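Local structure of cell division control protein 11 (Saccharomyces cerevisiae, 5AR1) at residues A[34-38]-A[147-151]; A[108-112]-A[161-165]; A[173-179]-A[229-234]; A[166-170]-A[292-296]; A[204-208]-A[283-287]. The protein is a septin GTPase-family subunit that assembles with other septins into filaments forming the collar at the yeast mother-bud neck, which splits into two rings just before cytokinesis. All blocks are in the same frame, centred on the assembly; numbering follows the deposited sequence.

Contact 1: A[34-38]-A[147-151]; sequences GQSGS and INPTG
Asn148, just past the end of strand 142-147, puts its side chain into the curve of the P-loop formed by Gln35, Gly37 and Ser38. From CB, which points at the loop, the chain turns so that CG stands beside its own backbone N (chi1 -65°), and the flat amide reaches in with both polar atoms against the loop. CG itself lies equally near Ser38 N and Ser38 OG. At one corner of the tip, Asn148 OD1 comes 3.5 Å from Ser38 OG. At the other, Asn148 ND2 rests against carbon, 3.5 Å from Gly37 CA and 3.5 Å from Gln35 CB. The Gln35 side chain crosses that of Asn148 at about a right angle, with the amide planes 38° apart. No hydrogen bond joins the two segments. Gln35 OE1 instead takes the backbone N of Ser101, while Asn148 OD1 bonds to Ser176 OG, which also makes a weak hydrogen bond with Ser38 OG. Residues 34-38 belong to the predicted G1 motif and, by similarity, to the GTP site. The chemistry is therefore that of a polar amide packed by shape against the loop, with Ser176 linking Asn148, and more weakly Ser38, by hydrogen bonds.

Contact 2: A[108-112]-A[161-165]; sequences FEIIS and FIRQL
Between 108-112 and 161-165 the backbones come closest at Ser112 and Leu165, their CA atoms 6.7 Å apart, while at the other end Phe108 and Phe161 stand 8.0 Å apart at CA. The side chains between them are almost wholly apolar. Phe108, from the turn leading into helix 109-125, slides past Phe161 in the opposite direction, and its CD2 comes 3.5 Å from Phe161 CD2. The edge of the Phe108 ring is also met by Leu165, whose CD1 lies 3.9 Å from Phe108 CE2. That same methyl of Leu165 sits over one face of the Phe161 ring, offset toward the rim. With CG anti to its backbone N (chi1 -177°), Phe161 sends its ring toward helix 109-125, where its CZ meets Ile111 CG2 at 4.0 Å. The CG2 branch of Ile111 touches Leu165 CD2 as well, 3.9 Å away, and Ser112 OG packs on Leu165 CG. Beneath this layer lies the central sheet of the G domain: Ile111 reaches Met31 and Val33 of strand 28-34, Phe161 packs on Val33 and meets the ring of Tyr145 in strand 142-147, and Leu165 touches Ile171 of strand 171-175, so that helices 109-125 and 156-165 share one face of the sheet.

Contact 3: A[173-179]-A[229-234]; sequences PVISKSD and LPFAII
Val174 and Phe231 form a single parallel bridge that carries the close-packed half of this contact. Phe231 O accepts a hydrogen bond from Ile175 N at 2.9 Å, the donor tilted 31° from the carbonyl plane, and the CA of Val174 makes a CA-H...O contact with the same oxygen. Phe231 N returns a weak bond to Pro173 O. Beside the bridge, Pro230, preceded by a cis peptide bond, lays its CB 4.0 Å from Pro173 CB, the two side chains crossing at about a right angle. Ile175 brings its CD1 to 3.8 Å from Pro230 CB. Val174 CG1, beside its own backbone N (chi1 -57°), fits against Phe231 CB and Ile233 CG2, and within its own segment Phe231 has Leu229 CD1 over the centre of one ring face.

Past residue 175 the backbones join no further, and side chains alone hold the segments together. Ser178 OG sits 3.6 Å from Ala232 CB, and Ser178 CB touches Ile234 CG1. At the solvent-exposed end, Asp179 OD2 lies against Ile234 CG2, an acid meeting a methyl. The chemistry thus passes from an apolar, backbone-bridged core to the polar residues of the predicted G4 motif. Asp179 meets 229-234 through apolar contact with Ile234 alone; as the aspartate of that motif it probably recognises guanine, as in related GTPases.

Contact 4: A[166-170]-A[292-296]; sequences GSLVN and LYERY
In the P-loop GTPase fold of the septin G domain, Ser167, Leu168 and Asn170 lie on the connection from helix 156-165 to strand 171-175, and here they receive Leu292, Arg295 and Tyr296 of helix 292-300. Leu292 is the main plug of the contact. Its CD1 methyl sits 3.4 Å from Ser167 O, its CG faces both that oxygen and Leu168 O, and its CD2 reaches Asn170, 3.3 Å from OD1. One leucine thus fills the bend of the connection, packing largely against backbone carbonyls and an amide oxygen. The Asn170 side chain crosses it obliquely, while its ND2 is hydrogen-bonded to His141 O, which helps to fix the amide. Leu292 and Asn170 both also touch Tyr287 of the preceding helix 274-290.

Two flanking contacts widen the interface. On one flank, Leu168 CD2 lies 4.0 Å from Tyr296 CD1. Tyr296, with CG anti to its backbone N (chi1 -176°), carries its hydroxyl onward to a hydrogen bond with Asp120 of helix 109-125, where Leu168 also packs on Ile115. On the more exposed flank is Arg295. Its chain runs straight through CG and CD and then bends at chi3 (-64°), bringing the guanidinium edge up against Ser167, where Ser167 O lies 3.1 Å from NH1 and close to the guanidinium plane. Arg295 NH1 also gives a weak hydrogen bond to Ser167 OG, 3.4 Å away.

Contact 5: A[204-208]-A[283-287]; sequences IYNFP and DLKNY
Tyr205 is held between Leu284 and Pro208, with Tyr287 at its edge. Its CG stands anti to the backbone N (chi1 -176°), which carries the ring from the loop at 204-208 across to helix 274-290. There the CD2 methyl of Leu284 rests over the middle of one ring face, 3.5 Å from the centroid and only 6° off the ring normal, a well-centred CH-pi contact. The opposite face is covered from within its own segment by Pro208, whose CD lies above the plane but displaced toward the rim. Phe207, with its backbone in the left-handed helical region, turns the chain so that the proline folds back over the tyrosine.

Tyr287 completes the group from one turn further along the helix. Its CG is likewise roughly anti to the backbone N, bringing the ring beside Tyr205 in a T-shaped pair: the edge of Tyr205 is directed at the face of Tyr287, with planes at 87° and centroids 5.7 Å apart. Tyr205 CE1 is the leading atom, 3.9 Å from Tyr287 CG. Pro208 CG also reaches Tyr287, 4.1 Å from its CE2, so the proline touches both aromatic rings. At the far end of the ring, Tyr205 OH lies 3.4 Å from Asp283 CB.

The loop itself runs beside the central sheet: the backbones of Tyr205 and Ile171 are hydrogen-bonded, Tyr205 packs on Ile172 of the edge strand 171-175, and Phe207 meets His280 of helix 274-290 edge-to-face. Tyr205 thus links helix 274-290 to strand 171-175, at the margin of the sheet.

Contacts 1 and 3 lie at what is probably the nucleotide end of the domain, their centres about 10 Å apart: Ile147 N lies 2.8 Å from Val174 O, a probable hydrogen bond between neighbouring strands, and together they hold residues of the predicted G1 and G4 motifs assigned to GTP by similarity. Contacts 4 and 5, with centres about 11 Å apart, gather near Asn170 toward the other end, contact 4 lying about 25 Å from contact 1, centre to centre. Contact 5 also reaches contact 3, where Phe207 CZ is 3.4 Å from Phe231 CZ. Contact 2 adjoins contact 4 in sequence, at Leu165 and Gly166, and touches contact 5 through Ile162 and Ile204.

Contact 1: A[34-38]-A[147-151]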
# COMPACT_ATOMS: atom_id res chain seq x y z
N GLY A 34 8.74 0.72 -5.09
CA GLY A 34 9.48 1.89 -4.62
C GLY A 34 10.96 1.87 -4.93
O GLY A 34 11.56 0.80 -5.06
N GLN A 35 11.54 3.09 -5.00
CA GLN A 35 12.95 3.40 -5.32
C GLN A 35 14.00 2.64 -4.51
O GLN A 35 13.72 2.19 -3.40
CB GLN A 35 13.22 4.91 -5.20
CG GLN A 35 12.84 5.73 -6.42
CD GLN A 35 13.54 7.06 -6.40
OE1 GLN A 35 14.63 7.21 -6.96
NE2 GLN A 35 12.96 8.04 -5.73
N SER A 36 15.22 2.54 -5.08
CA SER A 36 16.36 1.88 -4.45
C SER A 36 16.85 2.68 -3.23
O SER A 36 17.10 2.09 -2.18
CB SER A 36 17.48 1.68 -5.47
OG SER A 36 18.44 0.75 -5.01
N GLY A 37 16.94 4.01 -3.40
CA GLY A 37 17.39 5.02 -2.44
C GLY A 37 17.87 4.56 -1.08
O GLY A 37 19.08 4.44 -0.84
N SER A 38 16.91 4.30 -0.18
CA SER A 38 17.16 3.81 1.18
C SER A 38 17.49 2.31 1.08
O SER A 38 18.67 1.95 1.03
CB SER A 38 15.94 4.05 2.06
OG SER A 38 15.63 5.44 2.16
N ILE A 147 8.29 5.39 0.03
CA ILE A 147 8.73 6.75 -0.24
C ILE A 147 9.99 7.05 0.54
O ILE A 147 10.03 6.84 1.75
CB ILE A 147 7.63 7.82 -0.01
CG1 ILE A 147 6.32 7.44 -0.72
CG2 ILE A 147 8.10 9.19 -0.48
CD1 ILE A 147 5.08 8.01 -0.11
N ASN A 148 11.03 7.52 -0.18
CA ASN A 148 12.30 7.92 0.43
C ASN A 148 12.06 9.28 1.11
O ASN A 148 11.48 10.17 0.48
CB ASN A 148 13.41 8.00 -0.62
CG ASN A 148 13.78 6.68 -1.26
OD1 ASN A 148 13.57 5.59 -0.71
ND2 ASN A 148 14.39 6.75 -2.45
N PRO A 149 12.40 9.44 2.40
CA PRO A 149 12.11 10.72 3.07
C PRO A 149 13.10 11.87 2.80
O PRO A 149 13.86 11.85 1.82
CB PRO A 149 12.05 10.33 4.55
CG PRO A 149 12.96 9.17 4.67
CD PRO A 149 13.06 8.49 3.32
N THR A 150 13.05 12.89 3.70
CA THR A 150 13.81 14.14 3.74
C THR A 150 13.42 15.05 2.57
O THR A 150 12.87 16.13 2.82
CB THR A 150 15.33 13.91 3.88
N GLY A 151 13.66 14.57 1.34
CA GLY A 151 13.40 15.25 0.07
C GLY A 151 12.00 15.80 -0.07
O GLY A 151 11.13 15.13 -0.63

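Contact 2: A[108-112]-A[161-165]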
# COMPACT_ATOMS: atom_id res chain seq x y z
N PHE A 108 8.79 0.13 -14.35
CA PHE A 108 7.44 0.44 -13.88
C PHE A 108 6.36 0.00 -14.87
O PHE A 108 5.26 -0.35 -14.45
CB PHE A 108 7.34 1.95 -13.54
CG PHE A 108 6.47 2.80 -14.43
CD1 PHE A 108 6.90 3.18 -15.70
CD2 PHE A 108 5.23 3.25 -13.99
CE1 PHE A 108 6.09 3.96 -16.53
CE2 PHE A 108 4.42 4.05 -14.81
CZ PHE A 108 4.86 4.39 -16.08
N GLU A 109 6.65 0.04 -16.18
CA GLU A 109 5.73 -0.38 -17.25
C GLU A 109 5.42 -1.88 -17.15
O GLU A 109 4.32 -2.30 -17.51
CB GLU A 109 6.26 -0.01 -18.64
CG GLU A 109 7.71 -0.41 -18.89
CD GLU A 109 8.43 0.44 -19.91
OE1 GLU A 109 8.49 1.68 -19.71
OE2 GLU A 109 8.95 -0.13 -20.89
N ILE A 110 6.38 -2.65 -16.60
CA ILE A 110 6.27 -4.09 -16.37
C ILE A 110 5.47 -4.37 -15.09
O ILE A 110 4.85 -5.44 -15.00
CB ILE A 110 7.64 -4.84 -16.42
CG1 ILE A 110 8.52 -4.59 -15.17
CG2 ILE A 110 8.40 -4.51 -17.72
CD1 ILE A 110 9.56 -5.72 -14.90
N ILE A 111 5.47 -3.43 -14.10
CA ILE A 111 4.69 -3.50 -12.85
C ILE A 111 3.24 -3.25 -13.29
O ILE A 111 2.36 -4.05 -12.97
CB ILE A 111 5.15 -2.44 -11.80
CG1 ILE A 111 6.52 -2.80 -11.20
CG2 ILE A 111 4.10 -2.22 -10.70
CD1 ILE A 111 7.19 -1.64 -10.38
N SER A 112 3.03 -2.16 -14.05
CA SER A 112 1.76 -1.73 -14.65
C SER A 112 1.23 -2.86 -15.54
O SER A 112 0.03 -3.14 -15.52
CB SER A 112 1.95 -0.44 -15.44
OG SER A 112 0.88 0.47 -15.28
N PHE A 161 3.72 7.95 -10.72
CA PHE A 161 3.49 6.53 -10.55
C PHE A 161 2.13 6.30 -9.93
O PHE A 161 1.33 5.56 -10.50
CB PHE A 161 4.58 5.85 -9.68
CG PHE A 161 4.36 4.36 -9.56
CD1 PHE A 161 3.54 3.83 -8.56
CD2 PHE A 161 4.93 3.47 -10.48
CE1 PHE A 161 3.29 2.45 -8.49
CE2 PHE A 161 4.70 2.09 -10.39
CZ PHE A 161 3.87 1.59 -9.40
N ILE A 162 1.87 6.89 -8.76
CA ILE A 162 0.65 6.60 -8.05
C ILE A 162 -0.62 7.17 -8.75
O ILE A 162 -1.69 6.64 -8.46
CB ILE A 162 0.71 6.92 -6.52
CG1 ILE A 162 0.77 8.42 -6.20
CG2 ILE A 162 1.88 6.18 -5.86
CD1 ILE A 162 1.31 8.70 -4.83
N ARG A 163 -0.54 8.14 -9.68
CA ARG A 163 -1.80 8.58 -10.29
C ARG A 163 -2.36 7.61 -11.31
O ARG A 163 -3.57 7.40 -11.38
CB ARG A 163 -1.78 10.00 -10.87
CG ARG A 163 -0.59 10.41 -11.71
CD ARG A 163 -0.34 11.93 -11.62
NE ARG A 163 -1.39 12.68 -10.93
CZ ARG A 163 -2.47 13.19 -11.52
NH1 ARG A 163 -2.67 13.01 -12.82
NH2 ARG A 163 -3.38 13.84 -10.81
N GLN A 164 -1.46 6.99 -12.07
CA GLN A 164 -1.79 6.01 -13.09
C GLN A 164 -2.24 4.72 -12.41
O GLN A 164 -3.40 4.32 -12.52
CB GLN A 164 -0.58 5.77 -14.00
CG GLN A 164 -0.05 7.06 -14.64
CD GLN A 164 1.13 6.80 -15.55
OE1 GLN A 164 2.27 6.68 -15.10
NE2 GLN A 164 0.86 6.75 -16.84
N LEU A 165 -1.33 4.12 -11.61
CA LEU A 165 -1.49 2.83 -10.95
C LEU A 165 -2.48 2.83 -9.82
O LEU A 165 -2.97 1.77 -9.46
CB LEU A 165 -0.13 2.26 -10.53
CG LEU A 165 0.66 1.73 -11.76
CD1 LEU A 165 1.68 2.75 -12.30
CD2 LEU A 165 1.29 0.39 -11.50

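Contact 3: A[173-179]-A[229-234]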
# COMPACT_ATOMS: atom_id res chain seq x y z
N PRO A 173 0.68 4.56 0.95
CA PRO A 173 2.05 5.11 1.03
C PRO A 173 2.80 4.80 2.33
O PRO A 173 2.24 4.91 3.41
CB PRO A 173 1.83 6.61 0.84
CG PRO A 173 0.47 6.86 1.36
CD PRO A 173 -0.34 5.62 1.13
N VAL A 174 4.07 4.36 2.19
CA VAL A 174 4.94 4.03 3.33
C VAL A 174 6.22 4.84 3.24
O VAL A 174 6.54 5.34 2.17
CB VAL A 174 5.20 2.51 3.58
CG1 VAL A 174 3.90 1.74 3.79
CG2 VAL A 174 6.02 1.89 2.47
N ILE A 175 6.92 5.01 4.37
CA ILE A 175 8.15 5.78 4.45
C ILE A 175 9.31 4.89 4.84
O ILE A 175 9.33 4.32 5.93
CB ILE A 175 8.02 7.04 5.35
CG1 ILE A 175 6.85 7.95 4.89
CG2 ILE A 175 9.33 7.84 5.38
CD1 ILE A 175 6.38 9.00 5.94
N SER A 176 10.29 4.77 3.93
CA SER A 176 11.51 3.99 4.11
C SER A 176 12.50 4.74 5.02
O SER A 176 12.34 5.95 5.21
CB SER A 176 12.15 3.74 2.75
OG SER A 176 12.28 4.96 2.04
N LYS A 177 13.50 4.02 5.58
CA LYS A 177 14.55 4.55 6.47
C LYS A 177 14.00 5.46 7.60
O LYS A 177 14.60 6.50 7.92
CB LYS A 177 15.65 5.26 5.65
CG LYS A 177 17.00 4.57 5.68
CD LYS A 177 18.04 5.38 4.90
CE LYS A 177 19.41 4.76 4.90
NZ LYS A 177 20.35 5.52 4.03
N SER A 178 12.85 5.07 8.20
CA SER A 178 12.15 5.81 9.25
C SER A 178 13.02 6.06 10.49
O SER A 178 12.96 7.15 11.06
CB SER A 178 10.87 5.09 9.65
OG SER A 178 10.12 4.67 8.52
N ASP A 179 13.83 5.05 10.87
CA ASP A 179 14.73 5.06 12.04
C ASP A 179 15.97 5.97 11.88
O ASP A 179 16.63 6.26 12.88
CB ASP A 179 15.15 3.63 12.42
CG ASP A 179 15.27 2.65 11.26
OD1 ASP A 179 16.16 2.86 10.40
OD2 ASP A 179 14.46 1.70 11.21
N LEU A 229 -0.87 7.36 8.43
CA LEU A 229 -0.46 7.50 7.03
C LEU A 229 0.37 8.76 6.80
O LEU A 229 -0.02 9.83 7.31
CB LEU A 229 -1.72 7.58 6.15
CG LEU A 229 -1.96 6.50 5.13
CD1 LEU A 229 -1.27 5.19 5.47
CD2 LEU A 229 -3.43 6.30 4.95
N PRO A 230 1.45 8.68 5.97
CA PRO A 230 2.05 7.49 5.34
C PRO A 230 2.72 6.61 6.39
O PRO A 230 3.49 7.12 7.21
CB PRO A 230 3.09 8.08 4.36
CG PRO A 230 2.82 9.54 4.32
CD PRO A 230 2.27 9.87 5.67
N PHE A 231 2.41 5.30 6.40
CA PHE A 231 2.96 4.38 7.40
C PHE A 231 4.48 4.36 7.49
O PHE A 231 5.14 4.07 6.51
CB PHE A 231 2.42 2.96 7.19
CG PHE A 231 0.93 2.78 7.37
CD1 PHE A 231 0.24 3.46 8.37
CD2 PHE A 231 0.22 1.87 6.58
CE1 PHE A 231 -1.13 3.27 8.54
CE2 PHE A 231 -1.15 1.68 6.76
CZ PHE A 231 -1.82 2.39 7.73
N ALA A 232 5.04 4.70 8.66
CA ALA A 232 6.48 4.61 8.89
C ALA A 232 6.60 3.30 9.66
O ALA A 232 6.62 3.29 10.90
CB ALA A 232 6.96 5.79 9.72
N ILE A 233 6.55 2.19 8.91
CA ILE A 233 6.49 0.81 9.39
C ILE A 233 7.92 0.21 9.55
O ILE A 233 8.56 -0.10 8.55
CB ILE A 233 5.50 0.01 8.47
CG1 ILE A 233 5.34 -1.46 8.89
CG2 ILE A 233 5.81 0.10 6.98
CD1 ILE A 233 3.85 -1.99 8.68
N ILE A 234 8.40 0.08 10.81
CA ILE A 234 9.76 -0.39 11.16
C ILE A 234 9.82 -1.28 12.42
O ILE A 234 8.93 -1.18 13.26
CB ILE A 234 10.77 0.81 11.27
CG1 ILE A 234 10.12 2.08 11.90
CG2 ILE A 234 11.42 1.13 9.92
CD1 ILE A 234 9.93 2.09 13.43

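Contact 4: A[166-170]-A[292-296]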
# COMPACT_ATOMS: atom_id res chain seq x y z
N GLY A 166 -2.84 4.01 -9.33
CA GLY A 166 -3.79 4.20 -8.23
C GLY A 166 -5.23 3.86 -8.58
O GLY A 166 -6.08 3.76 -7.70
N SER A 167 -5.50 3.72 -9.88
CA SER A 167 -6.82 3.36 -10.37
C SER A 167 -6.92 1.84 -10.51
O SER A 167 -8.02 1.29 -10.43
CB SER A 167 -7.07 4.03 -11.72
OG SER A 167 -8.45 3.96 -12.05
N LEU A 168 -5.76 1.16 -10.70
CA LEU A 168 -5.66 -0.29 -10.88
C LEU A 168 -5.36 -1.07 -9.60
O LEU A 168 -5.87 -2.17 -9.45
CB LEU A 168 -4.61 -0.64 -11.95
CG LEU A 168 -4.73 0.06 -13.30
CD1 LEU A 168 -3.45 0.82 -13.62
CD2 LEU A 168 -5.09 -0.91 -14.40
N VAL A 169 -4.51 -0.54 -8.69
CA VAL A 169 -4.12 -1.22 -7.45
C VAL A 169 -4.38 -0.34 -6.23
O VAL A 169 -4.33 0.88 -6.38
CB VAL A 169 -2.65 -1.76 -7.52
CG1 VAL A 169 -1.62 -0.64 -7.61
CG2 VAL A 169 -2.32 -2.70 -6.37
N ASN A 170 -4.65 -0.93 -5.05
CA ASN A 170 -4.87 -0.15 -3.81
C ASN A 170 -3.53 0.36 -3.28
O ASN A 170 -2.83 -0.40 -2.60
CB ASN A 170 -5.54 -1.01 -2.73
CG ASN A 170 -7.03 -1.12 -2.86
OD1 ASN A 170 -7.71 -0.19 -3.32
ND2 ASN A 170 -7.58 -2.20 -2.33
N LEU A 292 -12.32 -1.97 -8.00
CA LEU A 292 -11.07 -1.80 -8.78
C LEU A 292 -10.93 -2.67 -10.06
O LEU A 292 -10.25 -2.25 -11.00
CB LEU A 292 -9.88 -2.03 -7.85
CG LEU A 292 -8.91 -0.89 -7.65
CD1 LEU A 292 -9.62 0.41 -7.52
CD2 LEU A 292 -8.03 -1.17 -6.46
N TYR A 293 -11.53 -3.88 -10.05
CA TYR A 293 -11.55 -4.80 -11.18
C TYR A 293 -12.76 -4.46 -12.02
O TYR A 293 -12.74 -4.61 -13.24
CB TYR A 293 -11.59 -6.27 -10.70
CG TYR A 293 -12.04 -7.28 -11.74
CD1 TYR A 293 -11.20 -7.65 -12.79
CD2 TYR A 293 -13.29 -7.88 -11.66
CE1 TYR A 293 -11.60 -8.59 -13.74
CE2 TYR A 293 -13.70 -8.82 -12.61
CZ TYR A 293 -12.86 -9.17 -13.65
OH TYR A 293 -13.27 -10.10 -14.57
N GLU A 294 -13.82 -3.97 -11.36
CA GLU A 294 -15.08 -3.57 -11.99
C GLU A 294 -14.88 -2.40 -12.97
O GLU A 294 -15.49 -2.39 -14.04
CB GLU A 294 -16.12 -3.25 -10.91
CG GLU A 294 -17.41 -4.04 -11.03
CD GLU A 294 -17.31 -5.46 -11.55
OE1 GLU A 294 -16.74 -6.33 -10.85
OE2 GLU A 294 -17.81 -5.71 -12.68
N ARG A 295 -14.00 -1.45 -12.61
CA ARG A 295 -13.65 -0.27 -13.41
C ARG A 295 -12.81 -0.70 -14.61
O ARG A 295 -12.96 -0.13 -15.69
CB ARG A 295 -12.86 0.74 -12.55
CG ARG A 295 -12.79 2.14 -13.16
CD ARG A 295 -11.99 3.12 -12.33
NE ARG A 295 -12.61 3.36 -11.02
CZ ARG A 295 -12.00 3.15 -9.86
NH1 ARG A 295 -10.74 2.73 -9.82
NH2 ARG A 295 -12.64 3.39 -8.72
N TYR A 296 -11.93 -1.70 -14.41
CA TYR A 296 -11.07 -2.24 -15.46
C TYR A 296 -11.86 -3.10 -16.44
O TYR A 296 -11.55 -3.10 -17.63
CB TYR A 296 -9.88 -3.02 -14.87
CG TYR A 296 -8.89 -3.52 -15.90
CD1 TYR A 296 -8.00 -2.66 -16.54
CD2 TYR A 296 -8.84 -4.87 -16.24
CE1 TYR A 296 -7.09 -3.12 -17.48
CE2 TYR A 296 -7.92 -5.35 -17.17
CZ TYR A 296 -7.04 -4.47 -17.79
OH TYR A 296 -6.15 -4.93 -18.73

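Contact 5: A[204-208]-A[283-287]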
# COMPACT_ATOMS: atom_id res chain seq x y z
N ILE A 204 -5.11 7.11 -3.49
CA ILE A 204 -4.52 6.28 -2.46
C ILE A 204 -5.64 5.53 -1.75
O ILE A 204 -6.77 6.04 -1.76
CB ILE A 204 -3.72 7.28 -1.56
CG1 ILE A 204 -2.22 7.03 -1.71
CG2 ILE A 204 -4.15 7.41 -0.04
CD1 ILE A 204 -1.70 7.36 -3.09
N TYR A 205 -5.39 4.32 -1.16
CA TYR A 205 -6.42 3.58 -0.41
C TYR A 205 -6.50 4.27 0.90
O TYR A 205 -5.54 4.22 1.67
CB TYR A 205 -6.04 2.11 -0.18
CG TYR A 205 -7.11 1.28 0.51
CD1 TYR A 205 -8.13 0.67 -0.22
CD2 TYR A 205 -7.09 1.08 1.89
CE1 TYR A 205 -9.10 -0.11 0.40
CE2 TYR A 205 -8.07 0.31 2.52
CZ TYR A 205 -9.06 -0.31 1.77
OH TYR A 205 -10.03 -1.07 2.36
N ASN A 206 -7.60 4.99 1.14
CA ASN A 206 -7.69 5.75 2.38
C ASN A 206 -8.62 5.12 3.43
O ASN A 206 -9.36 5.81 4.12
CB ASN A 206 -8.05 7.19 2.07
CG ASN A 206 -7.88 8.08 3.24
OD1 ASN A 206 -6.92 7.94 4.02
ND2 ASN A 206 -8.86 8.93 3.46
N PHE A 207 -8.56 3.79 3.57
CA PHE A 207 -9.34 3.03 4.54
C PHE A 207 -10.87 3.32 4.45
O PHE A 207 -11.49 3.72 5.45
CB PHE A 207 -8.76 3.22 5.96
CG PHE A 207 -7.34 2.71 6.01
CD1 PHE A 207 -7.07 1.36 6.15
CD2 PHE A 207 -6.27 3.58 5.80
CE1 PHE A 207 -5.76 0.88 6.12
CE2 PHE A 207 -4.96 3.10 5.79
CZ PHE A 207 -4.71 1.76 5.96
N PRO A 208 -11.47 3.13 3.24
CA PRO A 208 -12.92 3.33 3.08
C PRO A 208 -13.69 2.35 3.95
O PRO A 208 -13.29 1.19 4.05
CB PRO A 208 -13.17 3.02 1.60
CG PRO A 208 -11.83 3.09 0.95
CD PRO A 208 -10.87 2.64 1.99
N ASP A 283 -10.63 -6.15 3.38
CA ASP A 283 -11.24 -5.00 2.72
C ASP A 283 -10.48 -4.62 1.43
O ASP A 283 -11.11 -4.19 0.48
CB ASP A 283 -11.46 -3.81 3.66
CG ASP A 283 -12.51 -4.01 4.76
OD1 ASP A 283 -13.33 -4.96 4.64
OD2 ASP A 283 -12.53 -3.21 5.73
N LEU A 284 -9.15 -4.84 1.38
CA LEU A 284 -8.33 -4.56 0.21
C LEU A 284 -8.56 -5.67 -0.81
O LEU A 284 -8.48 -5.43 -2.02
CB LEU A 284 -6.83 -4.53 0.57
CG LEU A 284 -6.36 -3.55 1.62
CD1 LEU A 284 -5.22 -4.12 2.41
CD2 LEU A 284 -5.94 -2.24 1.00
N LYS A 285 -8.80 -6.90 -0.32
CA LYS A 285 -9.05 -8.04 -1.20
C LYS A 285 -10.37 -7.76 -1.87
O LYS A 285 -10.43 -7.73 -3.09
CB LYS A 285 -9.11 -9.35 -0.40
CG LYS A 285 -8.77 -10.60 -1.18
CD LYS A 285 -9.84 -11.67 -0.99
CE LYS A 285 -9.49 -12.96 -1.68
NZ LYS A 285 -8.64 -13.84 -0.83
N ASN A 286 -11.39 -7.38 -1.08
CA ASN A 286 -12.72 -7.05 -1.54
C ASN A 286 -12.76 -5.80 -2.37
O ASN A 286 -13.41 -5.81 -3.40
CB ASN A 286 -13.72 -7.00 -0.39
CG ASN A 286 -14.05 -8.38 0.19
OD1 ASN A 286 -13.26 -9.34 0.10
ND2 ASN A 286 -15.21 -8.49 0.82
N TYR A 287 -12.02 -4.76 -1.99
CA TYR A 287 -11.98 -3.52 -2.77
C TYR A 287 -11.41 -3.76 -4.17
O TYR A 287 -12.01 -3.27 -5.13
CB TYR A 287 -11.22 -2.38 -2.03
CG TYR A 287 -11.59 -1.00 -2.52
CD1 TYR A 287 -10.90 -0.40 -3.58
CD2 TYR A 287 -12.65 -0.29 -1.95
CE1 TYR A 287 -11.26 0.86 -4.05
CE2 TYR A 287 -13.00 0.98 -2.41
CZ TYR A 287 -12.31 1.55 -3.47
OH TYR A 287 -12.68 2.78 -3.95